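Local coordinates for protein signal recognition particle receptor FtsY (Sulfolobus acidocaldarius, PDB 5L3S) that serves as the receptor that docks the signal recognition particle, an SRP54-type protein with a helical bundle joined to a P-loop NTPase domain, at residues V112-T117 with I218-S223; A119-M124 with D280-F285; T248-D253 with V271-G276. All coordinates share one frame; numbering follows the deposited sequence.

Interaction 1: V112-T117 with I218-S223; sequences VGKTTT and ILILDS. With MG (magnesium ion), chain S; GNP (phosphoaminophosphonic acid-guanylate ester), chain R.
Val112 turns CG1 anti to its carbonyl carbon (chi1 -69°), and Ile220 sets CG2 anti to its own backbone N and CG1 beside it (chi1 -53°), where the P-loop passes the end of strand 216-222. The sequence VGKTTT closes this Walker A loop and opens helix 114-127, with Gly113 at the N-cap. Val112 CG2 lies 3.6 Å from Ile220 CG2, while Val112 CG1 rests 3.9 Å from Asp222 CB. Ile220 CG1 packs on Lys114 CG, 3.9 Å away, the two side chains crossing obliquely. No hydrogen bond joins the segments here; the strand meets the loop through apolar side-chain atoms. Asp222 directs its carboxylate elsewhere, OD1 to Leu224 N and OD2 to Lys249 NZ in a salt bridge. The loop wraps the phosphates of the bound phosphoaminophosphonic acid-guanylate ester (GNP). Lys114 NZ spans two phosphates, 2.6 Å from GNP O2B and 2.7 Å from GNP O3G, with Val109 O as a further partner. O2B is gripped three times within the segment, since the N-H groups of Gly113 and Lys114 point to it as well. Thr115 OG1 binds the magnesium ion at 2.1 Å beside GNP O1G, GNP O1B and three waters. Gly113 O accepts from Thr117 one turn on, from both N and OG1, the hydroxyl oxygen 2.7 Å from Gly113 O and 41° above the carbonyl plane.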
loop_
_atom_site.group_PDB
_atom_site.type_symbol
_atom_site.label_atom_id
_atom_site.label_comp_id
_atom_site.label_asym_id
_atom_site.label_seq_id
_atom_site.Cartn_x
_atom_site.Cartn_y
_atom_site.Cartn_z
ATOM N N VAL B 112 -6.236 -2.246 -0.374
ATOM C CA VAL B 112 -5.266 -2.837 -1.333
ATOM C C VAL B 112 -5.783 -3.028 -2.760
ATOM O O VAL B 112 -4.997 -3.057 -3.719
ATOM C CB VAL B 112 -4.687 -4.210 -0.862
ATOM C CG1 VAL B 112 -3.785 -4.018 0.344
ATOM C CG2 VAL B 112 -5.812 -5.259 -0.597
ATOM N N GLY B 113 -7.093 -3.192 -2.908
ATOM C CA GLY B 113 -7.663 -3.273 -4.237
ATOM C C GLY B 113 -8.568 -4.462 -4.527
ATOM O O GLY B 113 -8.768 -4.780 -5.687
ATOM N N LYS B 114 -9.130 -5.086 -3.490
ATOM C CA LYS B 114 -9.973 -6.273 -3.649
ATOM C C LYS B 114 -11.169 -6.081 -4.588
ATOM O O LYS B 114 -11.365 -6.868 -5.524
ATOM C CB LYS B 114 -10.472 -6.744 -2.269
ATOM C CG LYS B 114 -9.361 -6.907 -1.224
ATOM C CD LYS B 114 -9.915 -7.269 0.154
ATOM C CE LYS B 114 -10.536 -6.036 0.873
ATOM N NZ LYS B 114 -9.529 -4.930 1.028
ATOM N N THR B 115 -11.977 -5.064 -4.302
ATOM C CA THR B 115 -13.228 -4.790 -5.013
ATOM C C THR B 115 -12.993 -4.498 -6.490
ATOM O O THR B 115 -13.653 -5.056 -7.370
ATOM C CB THR B 115 -13.993 -3.638 -4.310
ATOM O OG1 THR B 115 -14.347 -4.051 -2.978
ATOM C CG2 THR B 115 -15.226 -3.229 -5.093
ATOM N N THR B 116 -12.011 -3.656 -6.772
ATOM C CA THR B 116 -11.675 -3.338 -8.160
ATOM C C THR B 116 -11.079 -4.555 -8.901
ATOM O O THR B 116 -11.343 -4.764 -10.085
ATOM C CB THR B 116 -10.696 -2.137 -8.207
ATOM O OG1 THR B 116 -11.251 -1.055 -7.434
ATOM C CG2 THR B 116 -10.475 -1.669 -9.646
ATOM N N THR B 117 -10.287 -5.358 -8.195
ATOM C CA THR B 117 -9.684 -6.552 -8.798
ATOM C C THR B 117 -10.764 -7.577 -9.155
ATOM O O THR B 117 -10.691 -8.261 -10.175
ATOM C CB THR B 117 -8.622 -7.170 -7.858
ATOM O OG1 THR B 117 -7.577 -6.207 -7.633
ATOM C CG2 THR B 117 -8.011 -8.448 -8.487
ATOM N N ILE B 218 -7.789 -16.061 -2.853
ATOM C CA ILE B 218 -6.807 -15.120 -3.366
ATOM C C ILE B 218 -6.565 -13.985 -2.376
ATOM O O ILE B 218 -7.483 -13.251 -2.025
ATOM C CB ILE B 218 -7.236 -14.504 -4.710
ATOM C CG1 ILE B 218 -7.461 -15.611 -5.752
ATOM C CG2 ILE B 218 -6.178 -13.514 -5.206
ATOM C CD1 ILE B 218 -7.920 -15.095 -7.100
ATOM N N LEU B 219 -5.320 -13.863 -1.939
ATOM C CA LEU B 219 -4.900 -12.735 -1.120
ATOM C C LEU B 219 -4.529 -11.596 -2.050
ATOM O O LEU B 219 -3.810 -11.794 -3.037
ATOM C CB LEU B 219 -3.698 -13.122 -0.261
ATOM C CG LEU B 219 -3.018 -11.951 0.479
ATOM C CD1 LEU B 219 -3.951 -11.331 1.496
ATOM C CD2 LEU B 219 -1.674 -12.418 1.109
ATOM N N ILE B 220 -5.039 -10.402 -1.754
ATOM C CA ILE B 220 -4.639 -9.215 -2.499
ATOM C C ILE B 220 -3.553 -8.440 -1.732
ATOM O O ILE B 220 -3.720 -8.139 -0.557
ATOM C CB ILE B 220 -5.837 -8.291 -2.781
ATOM C CG1 ILE B 220 -6.974 -9.073 -3.468
ATOM C CG2 ILE B 220 -5.394 -7.119 -3.642
ATOM C CD1 ILE B 220 -6.522 -9.771 -4.742
ATOM N N LEU B 221 -2.432 -8.172 -2.399
ATOM C CA LEU B 221 -1.355 -7.353 -1.839
ATOM C C LEU B 221 -1.116 -6.129 -2.727
ATOM O O LEU B 221 -1.203 -6.208 -3.952
ATOM C CB LEU B 221 -0.049 -8.178 -1.690
ATOM C CG LEU B 221 -0.098 -9.381 -0.731
ATOM C CD1 LEU B 221 1.151 -10.260 -0.822
ATOM C CD2 LEU B 221 -0.319 -8.926 0.728
ATOM N N ASP B 222 -0.812 -4.998 -2.090
ATOM C CA ASP B 222 -0.498 -3.742 -2.761
ATOM C C ASP B 222 0.990 -3.728 -3.122
ATOM O O ASP B 222 1.844 -3.831 -2.240
ATOM C CB ASP B 222 -0.788 -2.582 -1.779
ATOM C CG ASP B 222 -0.769 -1.208 -2.437
ATOM O OD1 ASP B 222 -0.009 -0.997 -3.407
ATOM O OD2 ASP B 222 -1.537 -0.328 -1.968
ATOM N N SER B 223 1.314 -3.574 -4.403
ATOM C CA SER B 223 2.731 -3.594 -4.807
ATOM C C SER B 223 3.529 -2.374 -4.344
ATOM O O SER B 223 4.761 -2.396 -4.396
ATOM C CB SER B 223 2.886 -3.768 -6.314
ATOM O OG SER B 223 2.457 -2.612 -7.005
HETATM MG MG MG S . -13.554 -3.303 -1.140
HETATM P PG GNP R . -11.575 -1.863 0.927
HETATM O O1G GNP R . -12.762 -2.700 0.513
HETATM O O2G GNP R . -11.988 -0.577 1.630
HETATM O O3G GNP R . -10.615 -2.561 1.865
HETATM N N3B GNP R . -10.761 -1.449 -0.387
HETATM P PB GNP R . -10.401 -2.538 -1.540
HETATM O O1B GNP R . -11.612 -3.259 -1.934
HETATM O O2B GNP R . -9.325 -3.411 -1.046
HETATM O O3A GNP R . -9.887 -1.716 -2.702
HETATM P PA GNP R . -10.658 -0.979 -3.805
HETATM O O1A GNP R . -11.067 -1.931 -4.890
HETATM O O2A GNP R . -11.734 -0.116 -3.226
HETATM O "O5'" GNP R . -9.580 -0.080 -4.506
HETATM C "C5'" GNP R . -8.930 1.041 -3.825
HETATM C "C4'" GNP R . -8.430 2.024 -4.868
HETATM O "O4'" GNP R . -7.273 1.464 -5.594
HETATM C "C3'" GNP R . -9.450 2.370 -5.935
HETATM O "O3'" GNP R . -9.269 3.724 -6.309
HETATM C "C2'" GNP R . -9.061 1.449 -7.104
HETATM O "O2'" GNP R . -9.463 1.996 -8.348
HETATM C "C1'" GNP R . -7.534 1.563 -6.973
HETATM N N9 GNP R . -6.832 0.465 -7.636
HETATM C C8 GNP R . -7.045 -0.882 -7.519
HETATM N N7 GNP R . -6.218 -1.615 -8.243
HETATM C C5 GNP R . -5.411 -0.665 -8.865
HETATM C C6 GNP R . -4.341 -0.838 -9.769
HETATM O O6 GNP R . -3.917 -1.920 -10.202
HETATM N N1 GNP R . -3.794 0.380 -10.183
HETATM C C2 GNP R . -4.229 1.618 -9.735
HETATM N N2 GNP R . -3.615 2.701 -10.207
HETATM N N3 GNP R . -5.237 1.783 -8.886
HETATM C C4 GNP R . -5.778 0.610 -8.503
HETATM O O HOH W 1 -13.444 -5.342 -0.775
HETATM O O HOH W 2 -13.840 -1.429 -1.966
HETATM O O HOH W 3 -15.494 -3.158 -0.371
#

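Interaction 2: A119-M124 with D280-F285; sequences AKVVNM and DDLIPF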
loop_
_atom_site.group_PDB
_atom_site.type_symbol
_atom_site.label_atom_id
_atom_site.label_comp_id
_atom_site.label_asym_id
_atom_site.label_seq_id
_atom_site.Cartn_x
_atom_site.Cartn_y
_atom_site.Cartn_z
ATOM N N ALA B 119 -13.755 -6.859 -10.183
ATOM C CA ALA B 119 -14.293 -6.366 -11.447
ATOM C C ALA B 119 -13.417 -6.743 -12.651
ATOM O O ALA B 119 -13.926 -7.108 -13.712
ATOM C CB ALA B 119 -14.490 -4.853 -11.371
ATOM N N LYS B 120 -12.100 -6.640 -12.497
ATOM C CA LYS B 120 -11.192 -7.028 -13.567
ATOM C C LYS B 120 -11.275 -8.529 -13.834
ATOM O O LYS B 120 -11.191 -8.968 -14.984
ATOM C CB LYS B 120 -9.736 -6.681 -13.196
ATOM C CG LYS B 120 -9.478 -5.200 -12.934
ATOM C CD LYS B 120 -8.019 -4.992 -12.537
ATOM C CE LYS B 120 -7.739 -3.538 -12.163
ATOM N NZ LYS B 120 -6.271 -3.334 -11.907
ATOM N N VAL B 121 -11.409 -9.308 -12.764
ATOM C CA VAL B 121 -11.507 -10.754 -12.893
ATOM C C VAL B 121 -12.803 -11.127 -13.605
ATOM O O VAL B 121 -12.812 -11.980 -14.495
ATOM C CB VAL B 121 -11.375 -11.468 -11.525
ATOM C CG1 VAL B 121 -11.663 -12.971 -11.668
ATOM C CG2 VAL B 121 -9.960 -11.272 -10.958
ATOM N N VAL B 122 -13.904 -10.484 -13.238
ATOM C CA VAL B 122 -15.140 -10.652 -14.007
ATOM C C VAL B 122 -14.928 -10.366 -15.493
ATOM O O VAL B 122 -15.362 -11.136 -16.354
ATOM C CB VAL B 122 -16.264 -9.714 -13.501
ATOM C CG1 VAL B 122 -17.474 -9.771 -14.456
ATOM C CG2 VAL B 122 -16.668 -10.099 -12.098
ATOM N N ASN B 123 -14.277 -9.242 -15.794
ATOM C CA ASN B 123 -14.001 -8.901 -17.189
ATOM C C ASN B 123 -13.187 -9.979 -17.906
ATOM O O ASN B 123 -13.476 -10.327 -19.050
ATOM C CB ASN B 123 -13.289 -7.560 -17.308
ATOM C CG ASN B 123 -13.119 -7.131 -18.738
ATOM O OD1 ASN B 123 -14.086 -6.796 -19.409
ATOM N ND2 ASN B 123 -11.882 -7.144 -19.221
ATOM N N MET B 124 -12.193 -10.528 -17.223
ATOM C CA MET B 124 -11.349 -11.545 -17.836
ATOM C C MET B 124 -12.182 -12.808 -18.061
ATOM O O MET B 124 -12.106 -13.422 -19.119
ATOM C CB MET B 124 -10.122 -11.839 -16.968
ATOM C CG MET B 124 -9.241 -12.975 -17.510
ATOM S SD MET B 124 -7.901 -13.315 -16.361
ATOM C CE MET B 124 -8.796 -13.586 -14.834
ATOM N N ASP B 280 -9.706 -3.839 -18.049
ATOM C CA ASP B 280 -8.668 -4.560 -18.818
ATOM C C ASP B 280 -7.295 -4.532 -18.129
ATOM O O ASP B 280 -6.371 -5.239 -18.541
ATOM C CB ASP B 280 -8.556 -3.937 -20.212
ATOM C CG ASP B 280 -7.931 -4.876 -21.236
ATOM O OD1 ASP B 280 -8.182 -6.100 -21.160
ATOM O OD2 ASP B 280 -7.195 -4.385 -22.127
ATOM N N ASP B 281 -7.153 -3.722 -17.077
ATOM C CA ASP B 281 -5.823 -3.499 -16.474
ATOM C C ASP B 281 -5.345 -4.628 -15.555
ATOM O O ASP B 281 -5.052 -4.418 -14.383
ATOM C CB ASP B 281 -5.763 -2.140 -15.773
ATOM C CG ASP B 281 -5.960 -0.990 -16.747
ATOM O OD1 ASP B 281 -5.773 -1.208 -17.957
ATOM O OD2 ASP B 281 -6.311 0.122 -16.315
ATOM N N LEU B 282 -5.258 -5.827 -16.116
ATOM C CA LEU B 282 -4.884 -7.003 -15.358
ATOM C C LEU B 282 -4.026 -7.854 -16.296
ATOM O O LEU B 282 -4.431 -8.138 -17.408
ATOM C CB LEU B 282 -6.144 -7.782 -14.955
ATOM C CG LEU B 282 -5.977 -8.949 -13.971
ATOM C CD1 LEU B 282 -5.708 -8.462 -12.579
ATOM C CD2 LEU B 282 -7.191 -9.878 -13.995
ATOM N N ILE B 283 -2.836 -8.243 -15.853
ATOM C CA ILE B 283 -1.987 -9.112 -16.660
ATOM C C ILE B 283 -1.575 -10.360 -15.886
ATOM O O ILE B 283 -1.468 -10.327 -14.664
ATOM C CB ILE B 283 -0.730 -8.372 -17.189
ATOM C CG1 ILE B 283 0.051 -7.752 -16.031
ATOM C CG2 ILE B 283 -1.120 -7.294 -18.203
ATOM C CD1 ILE B 283 1.412 -7.169 -16.460
ATOM N N PRO B 284 -1.357 -11.481 -16.595
ATOM C CA PRO B 284 -0.885 -12.657 -15.861
ATOM C C PRO B 284 0.550 -12.432 -15.417
ATOM O O PRO B 284 1.236 -11.604 -16.020
ATOM C CB PRO B 284 -0.952 -13.786 -16.905
ATOM C CG PRO B 284 -0.897 -13.090 -18.229
ATOM C CD PRO B 284 -1.618 -11.776 -18.015
ATOM N N PHE B 285 0.984 -13.134 -14.376
ATOM C CA PHE B 285 2.346 -12.992 -13.864
ATOM C C PHE B 285 3.258 -13.957 -14.593
ATOM O O PHE B 285 2.938 -15.139 -14.745
ATOM C CB PHE B 285 2.394 -13.287 -12.364
ATOM C CG PHE B 285 3.779 -13.169 -11.757
ATOM C CD1 PHE B 285 4.238 -11.954 -11.278
ATOM C CD2 PHE B 285 4.612 -14.279 -11.668
ATOM C CE1 PHE B 285 5.505 -11.843 -10.723
ATOM C CE2 PHE B 285 5.875 -14.175 -11.116
ATOM C CZ PHE B 285 6.317 -12.949 -10.638
#
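Lys120 leaves helix 114-127 toward Leu282, and its chain, extended beyond CG, reaches past Leu282 to Asp281. Its CB packs on Leu282 CB at 4.1 Å. Farther out, CD meets that same Leu282 CB and also lies 3.5 Å from Asp281 O, which CE approaches in turn. At the tip, NZ donates to Asp281 O over 3.0 Å, tilted 33° from the carbonyl plane. The ammonium is shared: Gly276 O is a second acceptor, and O6 of the bound phosphoaminophosphonic acid-guanylate ester a weak third, so this pocket lysine links the helix to the loop beside the base. The backbone that offers Asp281 O is folded into an inverse gamma turn centred on Asp281, with Leu282 N bonded to Asp280 O. Leu282 finishes the apolar side of the contact with CD2, which sits 4.1 Å from Met124 CE, those two side chains crossing at about a right angle, and 4.3 Å from Val121 CG2. Segment 119-124 of the helix and strand 282-284 run 65° apart, the strand being the antiparallel edge of the sheet; Tyr272 of neighbouring strand 270-274 touches both Met124 and Leu282, while Ala119 and Val122 face helix 144-155.

Interaction 3: T248-D253 with V271-G276; sequences TKVDAD and VYMGVG. With GNP (phosphoaminophosphonic acid-guanylate ester), chain R.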
loop_
_atom_site.group_PDB
_atom_site.type_symbol
_atom_site.label_atom_id
_atom_site.label_comp_id
_atom_site.label_asym_id
_atom_site.label_seq_id
_atom_site.Cartn_x
_atom_site.Cartn_y
_atom_site.Cartn_z
ATOM N N THR B 248 -1.493 -5.520 -6.817
ATOM C CA THR B 248 -2.137 -4.375 -7.462
ATOM C C THR B 248 -1.230 -3.145 -7.571
ATOM O O THR B 248 -0.184 -3.072 -6.925
ATOM C CB THR B 248 -3.367 -3.925 -6.649
ATOM O OG1 THR B 248 -2.930 -3.531 -5.345
ATOM C CG2 THR B 248 -4.396 -5.078 -6.524
ATOM N N LYS B 249 -1.657 -2.180 -8.388
ATOM C CA LYS B 249 -1.045 -0.861 -8.450
ATOM C C LYS B 249 0.392 -0.905 -8.939
ATOM O O LYS B 249 1.197 -0.059 -8.587
ATOM C CB LYS B 249 -1.136 -0.147 -7.088
ATOM C CG LYS B 249 -2.562 -0.051 -6.545
ATOM C CD LYS B 249 -2.594 0.560 -5.119
ATOM C CE LYS B 249 -3.962 0.256 -4.444
ATOM N NZ LYS B 249 -3.997 0.676 -3.002
ATOM N N VAL B 250 0.698 -1.903 -9.762
ATOM C CA VAL B 250 2.042 -2.072 -10.304
ATOM C C VAL B 250 2.340 -0.903 -11.245
ATOM O O VAL B 250 3.501 -0.537 -11.467
ATOM C CB VAL B 250 2.153 -3.454 -10.991
ATOM C CG1 VAL B 250 3.400 -3.562 -11.837
ATOM C CG2 VAL B 250 2.120 -4.548 -9.926
ATOM N N ASP B 251 1.277 -0.270 -11.747
ATOM C CA ASP B 251 1.443 0.896 -12.625
ATOM C C ASP B 251 1.989 2.143 -11.898
ATOM O O ASP B 251 2.346 3.124 -12.546
ATOM C CB ASP B 251 0.139 1.239 -13.360
ATOM C CG ASP B 251 -1.052 1.387 -12.414
ATOM O OD1 ASP B 251 -1.331 0.477 -11.597
ATOM O OD2 ASP B 251 -1.712 2.441 -12.474
ATOM N N ALA B 252 2.065 2.102 -10.571
ATOM C CA ALA B 252 2.705 3.197 -9.818
ATOM C C ALA B 252 4.242 3.100 -9.812
ATOM O O ALA B 252 4.881 3.459 -8.818
ATOM C CB ALA B 252 2.205 3.217 -8.412
ATOM N N ASP B 253 4.826 2.610 -10.904
ATOM C CA ASP B 253 6.281 2.473 -11.024
ATOM C C ASP B 253 6.848 1.573 -9.920
ATOM O O ASP B 253 8.009 1.692 -9.530
ATOM C CB ASP B 253 6.959 3.854 -11.001
ATOM C CG ASP B 253 8.419 3.801 -11.428
ATOM O OD1 ASP B 253 8.749 2.946 -12.274
ATOM O OD2 ASP B 253 9.234 4.603 -10.913
ATOM N N VAL B 271 -0.485 -14.708 -9.338
ATOM C CA VAL B 271 -1.121 -15.180 -10.575
ATOM C C VAL B 271 -1.455 -14.047 -11.556
ATOM O O VAL B 271 -1.431 -14.247 -12.768
ATOM C CB VAL B 271 -2.377 -16.052 -10.302
ATOM C CG1 VAL B 271 -1.970 -17.421 -9.785
ATOM C CG2 VAL B 271 -3.324 -15.337 -9.320
ATOM N N TYR B 272 -1.770 -12.862 -11.039
ATOM C CA TYR B 272 -2.030 -11.720 -11.907
ATOM C C TYR B 272 -1.478 -10.452 -11.289
ATOM O O TYR B 272 -1.210 -10.403 -10.102
ATOM C CB TYR B 272 -3.534 -11.522 -12.128
ATOM C CG TYR B 272 -4.201 -12.679 -12.781
ATOM C CD1 TYR B 272 -4.137 -12.845 -14.152
ATOM C CD2 TYR B 272 -4.883 -13.624 -12.031
ATOM C CE1 TYR B 272 -4.735 -13.921 -14.776
ATOM C CE2 TYR B 272 -5.478 -14.719 -12.640
ATOM C CZ TYR B 272 -5.406 -14.858 -14.014
ATOM O OH TYR B 272 -5.997 -15.934 -14.631
ATOM N N MET B 273 -1.303 -9.427 -12.115
ATOM C CA MET B 273 -0.968 -8.111 -11.605
ATOM C C MET B 273 -1.938 -7.052 -12.127
ATOM O O MET B 273 -2.250 -7.010 -13.319
ATOM C CB MET B 273 0.460 -7.753 -11.991
ATOM C CG MET B 273 1.507 -8.532 -11.190
ATOM S SD MET B 273 3.106 -8.184 -11.869
ATOM C CE MET B 273 2.808 -8.819 -13.514
ATOM N N GLY B 274 -2.390 -6.193 -11.224
ATOM C CA GLY B 274 -3.198 -5.045 -11.584
ATOM C C GLY B 274 -2.320 -3.895 -12.017
ATOM O O GLY B 274 -1.341 -3.570 -11.359
ATOM N N VAL B 275 -2.644 -3.296 -13.152
ATOM C CA VAL B 275 -1.816 -2.231 -13.686
ATOM C C VAL B 275 -2.635 -0.993 -14.055
ATOM O O VAL B 275 -2.297 -0.274 -14.986
ATOM C CB VAL B 275 -1.020 -2.722 -14.923
ATOM C CG1 VAL B 275 0.015 -3.763 -14.514
ATOM C CG2 VAL B 275 -1.966 -3.297 -15.959
ATOM N N GLY B 276 -3.711 -0.735 -13.319
ATOM C CA GLY B 276 -4.481 0.473 -13.544
ATOM C C GLY B 276 -5.880 0.310 -12.968
ATOM O O GLY B 276 -6.156 -0.654 -12.243
HETATM P PG GNP R . -11.575 -1.863 0.927
HETATM O O1G GNP R . -12.762 -2.700 0.513
HETATM O O2G GNP R . -11.988 -0.577 1.630
HETATM O O3G GNP R . -10.615 -2.561 1.865
HETATM N N3B GNP R . -10.761 -1.449 -0.387
HETATM P PB GNP R . -10.401 -2.538 -1.540
HETATM O O1B GNP R . -11.612 -3.259 -1.934
HETATM O O2B GNP R . -9.325 -3.411 -1.046
HETATM O O3A GNP R . -9.887 -1.716 -2.702
HETATM P PA GNP R . -10.658 -0.979 -3.805
HETATM O O1A GNP R . -11.067 -1.931 -4.890
HETATM O O2A GNP R . -11.734 -0.116 -3.226
HETATM O "O5'" GNP R . -9.580 -0.080 -4.506
HETATM C "C5'" GNP R . -8.930 1.041 -3.825
HETATM C "C4'" GNP R . -8.430 2.024 -4.868
HETATM O "O4'" GNP R . -7.273 1.464 -5.594
HETATM C "C3'" GNP R . -9.450 2.370 -5.935
HETATM O "O3'" GNP R . -9.269 3.724 -6.309
HETATM C "C2'" GNP R . -9.061 1.449 -7.104
HETATM O "O2'" GNP R . -9.463 1.996 -8.348
HETATM C "C1'" GNP R . -7.534 1.563 -6.973
HETATM N N9 GNP R . -6.832 0.465 -7.636
HETATM C C8 GNP R . -7.045 -0.882 -7.519
HETATM N N7 GNP R . -6.218 -1.615 -8.243
HETATM C C5 GNP R . -5.411 -0.665 -8.865
HETATM C C6 GNP R . -4.341 -0.838 -9.769
HETATM O O6 GNP R . -3.917 -1.920 -10.202
HETATM N N1 GNP R . -3.794 0.380 -10.183
HETATM C C2 GNP R . -4.229 1.618 -9.735
HETATM N N2 GNP R . -3.615 2.701 -10.207
HETATM N N3 GNP R . -5.237 1.783 -8.886
HETATM C C4 GNP R . -5.778 0.610 -8.503
#
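Asp251 and Gly276 meet around the base of the bound phosphoaminophosphonic acid-guanylate ester (GNP). The Asp251 carboxylate reads one edge with both oxygens, OD1 taking GNP N1 at 2.8 Å and OD2 taking GNP N2 at 3.0 Å. This is the aspartate of TKVD, the (N/T)KxD motif of the GTPase family, in which the aspartate meets the base. Lys249 N gives GNP O6 a hydrogen bond of 2.9 Å, and Gly276 N adds a weak one. Both faces of the base are also covered: Lys249 CG stands 3.7 Å above GNP C5, and on the opposite face Gly276 O comes within 3.1 Å of GNP C6. Gly274 passes close to O6, where its lack of a side chain leaves room for the base. Asp251 OD2 is also hydrogen-bonded to a polar side chain of another protein chain.

What positions this shell is mostly backbone. Asp251 has CG between its backbone N and carbonyl carbon; chi1 52° sets Asp251 CG 3.3 Å from Val275 C, against that peptide. A type I beta turn from Lys249 to Ala252 fixes the aspartate relative to Lys249 N. Val250 N donates to Gly274 O over 3.1 Å, pinning the turn to the strand end. Val250 CB packs on Val275 CG1, and Val250 CG2 on Met273 CB. The motif follows strand 244-248, whose neighbour, strand 270-274, supplies Gly274; Trp289 of helix 287-295 covers Val250 and Met273.

All three contacts belong to one NTPase domain and reach the same sheet. Interactions 1 and 3 are buried and meet at the nucleotide, interaction 1 at its phosphates, interaction 3 at its base; Val112 O and Thr248 OG1, 2.7 Å apart, join them directly. Interaction 2 lies nearer the surface, on the edge strand. It shares helix 114-127 with interaction 1, and strand 282-284 pairs with strand 270-274 of interaction 3. Their chemistry differs accordingly: packing without a hydrogen bond links the segments in interaction 1, a lysine-to-carbonyl bond with leucine packing in interaction 2, and a backbone hydrogen bond, valine packing and an aspartate laid on a peptide in interaction 3.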